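Long-range contact in 2-polyprenyl-6-methoxyphenol hydroxylase-like FAD-dependent oxidoreductase (Streptomyces sp. NRRL 11266, PDB 6UI5), which binds flavin-adenine dinucleotide and probably belongs to the aromatic-ring hydroxylase-like family of FAD-dependent oxidoreductases: residues A[185-195]-A[249-259]. Residues are numbered along the deposited sequence; the frame is centred on the assembly and turned at random.
Sequences AINREDVAPEQ and TGKELKATEAH. Unlike the reference sequence in segment 185-195: Pro193 (reference Arg).
Val191 and Lys254 meet at about a right angle, the valine's CG2 lying 3.3 Å from Lys254 CB. With CG anti to the backbone N (chi1 -162°) and a bend at chi3, the lysine chain wraps past this methyl, and its NZ ends 3.5 Å from Val191 CB, beside Asn187 ND2, two donors side by side without a bond. Ile186 packs deeper, its CG1 facing Leu253 CD1 at 4.3 Å; both side chains also rest on Met217 of strand 216-225.

At one end the backbones pair as antiparallel strands. Ala185 N donates to Glu257 O (2.6 Å), and Glu257 N returns a longer bond to Ala185 O (3.3 Å). Thr256 and Glu257 both face Ala185, a classic beta bulge where strands 176-185 and 257-271 separate.

At the other end, Thr249, closing helix 238-249, sets OG1 3.3 Å from Gln195 CG. The bent Glu194 chain rests OE2 on the Lys251 methylenes, 3.1 Å from CD, yet OE2 and NZ stay 4.6 Å apart. The opposite charges therefore probably attract only loosely: strand-end hydrogen bonds and the aliphatic Val191–Lys254 and Ile186–Leu253 contacts join the loop after strand 176-185 to the chain leading into strand 257-271.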
# COMPACT_ATOMS: atom_id res chain seq x y z
N ALA A 185 -19.79 -12.86 33.40
CA ALA A 185 -19.94 -14.23 33.85
C ALA A 185 -21.09 -14.87 33.09
O ALA A 185 -22.10 -14.23 32.81
CB ALA A 185 -20.17 -14.34 35.35
N ILE A 186 -20.89 -16.13 32.75
CA ILE A 186 -21.74 -16.79 31.77
C ILE A 186 -21.21 -18.21 31.70
O ILE A 186 -20.00 -18.44 31.76
CB ILE A 186 -21.70 -16.06 30.41
CG1 ILE A 186 -22.89 -16.45 29.55
CG2 ILE A 186 -20.42 -16.32 29.66
CD1 ILE A 186 -24.12 -16.38 30.32
N ASN A 187 -22.12 -19.18 31.66
CA ASN A 187 -21.74 -20.57 31.47
C ASN A 187 -20.77 -20.65 30.29
O ASN A 187 -20.67 -19.70 29.51
CB ASN A 187 -23.01 -21.40 31.27
CG ASN A 187 -22.78 -22.89 31.40
OD1 ASN A 187 -21.68 -23.34 31.69
ND2 ASN A 187 -23.84 -23.66 31.20
N ARG A 188 -20.05 -21.75 30.12
CA ARG A 188 -19.22 -21.90 28.93
C ARG A 188 -19.76 -22.98 28.01
O ARG A 188 -20.17 -22.69 26.88
CB ARG A 188 -17.75 -22.18 29.30
CG ARG A 188 -16.83 -22.39 28.09
CD ARG A 188 -15.39 -21.99 28.42
NE ARG A 188 -14.40 -22.83 27.75
CZ ARG A 188 -13.43 -23.50 28.37
NH1 ARG A 188 -12.57 -24.24 27.68
NH2 ARG A 188 -13.30 -23.42 29.69
N GLU A 189 -19.78 -24.23 28.47
CA GLU A 189 -20.20 -25.37 27.66
C GLU A 189 -21.55 -25.10 27.01
O GLU A 189 -22.59 -25.12 27.67
CB GLU A 189 -20.26 -26.65 28.50
CG GLU A 189 -18.93 -27.42 28.58
CD GLU A 189 -18.78 -28.46 27.48
OE1 GLU A 189 -18.35 -29.60 27.79
OE2 GLU A 189 -19.08 -28.15 26.31
N ASP A 190 -21.50 -24.81 25.71
CA ASP A 190 -22.66 -24.73 24.82
C ASP A 190 -23.54 -23.52 25.09
O ASP A 190 -24.72 -23.52 24.73
CB ASP A 190 -23.49 -26.02 24.88
CG ASP A 190 -23.87 -26.52 23.51
OD1 ASP A 190 -24.88 -27.26 23.41
OD2 ASP A 190 -23.17 -26.17 22.53
N VAL A 191 -22.99 -22.48 25.72
CA VAL A 191 -23.66 -21.18 25.81
C VAL A 191 -22.66 -20.21 25.18
O VAL A 191 -22.61 -19.02 25.50
CB VAL A 191 -24.02 -20.87 27.26
CG1 VAL A 191 -22.81 -20.98 28.02
CG2 VAL A 191 -24.64 -19.50 27.42
N ALA A 192 -21.85 -20.76 24.31
CA ALA A 192 -20.98 -20.05 23.40
C ALA A 192 -21.03 -20.84 22.10
O ALA A 192 -20.53 -21.97 22.04
CB ALA A 192 -19.56 -19.93 23.95
N PRO A 193 -21.71 -20.33 21.08
CA PRO A 193 -21.85 -21.06 19.82
C PRO A 193 -21.00 -20.48 18.70
O PRO A 193 -19.81 -20.72 18.60
CB PRO A 193 -23.34 -20.90 19.50
CG PRO A 193 -23.71 -19.56 20.14
CD PRO A 193 -22.81 -19.38 21.32
N GLU A 194 -21.70 -19.78 17.80
CA GLU A 194 -21.08 -18.77 16.94
C GLU A 194 -20.14 -17.88 17.73
O GLU A 194 -19.00 -17.64 17.30
CB GLU A 194 -22.17 -17.88 16.31
CG GLU A 194 -23.24 -18.57 15.49
CD GLU A 194 -24.13 -19.47 16.34
OE1 GLU A 194 -24.11 -20.69 16.10
OE2 GLU A 194 -24.80 -18.97 17.27
N GLN A 195 -20.57 -17.43 18.91
CA GLN A 195 -19.94 -16.36 19.67
C GLN A 195 -18.59 -16.78 20.22
O GLN A 195 -18.04 -16.13 21.12
CB GLN A 195 -20.87 -15.89 20.78
CG GLN A 195 -22.36 -15.84 20.41
CD GLN A 195 -23.29 -15.94 21.62
OE1 GLN A 195 -22.96 -16.58 22.63
NE2 GLN A 195 -24.49 -15.34 21.50
N THR A 249 -23.57 -11.34 16.40
CA THR A 249 -23.53 -12.79 16.23
C THR A 249 -24.81 -13.34 15.60
O THR A 249 -24.77 -14.34 14.89
CB THR A 249 -23.25 -13.49 17.56
OG1 THR A 249 -23.11 -14.90 17.35
CG2 THR A 249 -24.41 -13.29 18.50
N GLY A 250 -25.95 -12.69 15.83
CA GLY A 250 -27.24 -13.19 15.38
C GLY A 250 -28.05 -13.90 16.45
O GLY A 250 -29.27 -13.98 16.33
N LYS A 251 -27.40 -14.42 17.48
CA LYS A 251 -28.06 -15.04 18.61
C LYS A 251 -27.93 -14.14 19.83
O LYS A 251 -27.34 -13.06 19.76
CB LYS A 251 -27.47 -16.43 18.86
CG LYS A 251 -28.08 -17.53 17.99
CD LYS A 251 -27.63 -18.89 18.50
CE LYS A 251 -28.71 -19.95 18.35
NZ LYS A 251 -28.40 -21.18 19.15
N GLU A 252 -28.48 -14.56 20.96
CA GLU A 252 -28.27 -13.80 22.18
C GLU A 252 -27.52 -14.61 23.22
O GLU A 252 -27.67 -15.83 23.31
CB GLU A 252 -29.56 -13.25 22.78
CG GLU A 252 -29.26 -12.15 23.80
CD GLU A 252 -30.42 -11.25 24.08
OE1 GLU A 252 -30.20 -10.20 24.73
OE2 GLU A 252 -31.55 -11.57 23.66
N LEU A 253 -26.74 -13.89 24.01
CA LEU A 253 -25.87 -14.43 25.04
C LEU A 253 -26.69 -14.70 26.30
O LEU A 253 -27.37 -13.80 26.79
CB LEU A 253 -24.76 -13.42 25.30
CG LEU A 253 -23.72 -13.50 26.39
CD1 LEU A 253 -22.50 -14.24 25.85
CD2 LEU A 253 -23.38 -12.07 26.77
N LYS A 254 -26.60 -15.92 26.83
CA LYS A 254 -27.46 -16.32 27.95
C LYS A 254 -27.04 -15.63 29.25
O LYS A 254 -26.95 -16.28 30.30
CB LYS A 254 -27.42 -17.85 28.09
CG LYS A 254 -28.55 -18.50 28.89
CD LYS A 254 -28.34 -20.01 28.98
CE LYS A 254 -27.07 -20.34 29.77
NZ LYS A 254 -26.54 -21.71 29.50
N ALA A 255 -26.87 -14.31 29.19
CA ALA A 255 -26.05 -13.55 30.13
C ALA A 255 -26.43 -13.71 31.60
O ALA A 255 -27.60 -13.59 31.97
CB ALA A 255 -26.12 -12.08 29.74
N THR A 256 -25.42 -13.92 32.45
CA THR A 256 -25.64 -14.07 33.88
C THR A 256 -25.32 -12.80 34.67
O THR A 256 -26.22 -12.18 35.24
CB THR A 256 -24.84 -15.26 34.43
OG1 THR A 256 -25.55 -16.47 34.12
CG2 THR A 256 -24.68 -15.17 35.95
N GLU A 257 -24.05 -12.43 34.74
CA GLU A 257 -23.61 -11.29 35.53
C GLU A 257 -22.45 -10.62 34.80
O GLU A 257 -21.73 -11.26 34.03
CB GLU A 257 -23.19 -11.73 36.94
CG GLU A 257 -23.47 -10.70 38.01
CD GLU A 257 -22.90 -11.13 39.35
OE1 GLU A 257 -21.97 -11.95 39.36
OE2 GLU A 257 -23.40 -10.65 40.39
N ALA A 258 -22.27 -9.33 35.06
CA ALA A 258 -21.20 -8.55 34.44
C ALA A 258 -20.22 -8.08 35.51
O ALA A 258 -20.61 -7.35 36.43
CB ALA A 258 -21.76 -7.36 33.66
N HIS A 259 -18.95 -8.50 35.39
CA HIS A 259 -17.94 -8.06 36.35
C HIS A 259 -17.53 -6.62 36.06
O HIS A 259 -17.40 -5.80 36.97
CB HIS A 259 -16.72 -8.98 36.30
CG HIS A 259 -17.07 -10.43 36.39
ND1 HIS A 259 -17.41 -11.04 37.59
CD2 HIS A 259 -17.15 -11.39 35.45
CE1 HIS A 259 -17.68 -12.31 37.37
NE2 HIS A 259 -17.53 -12.55 36.08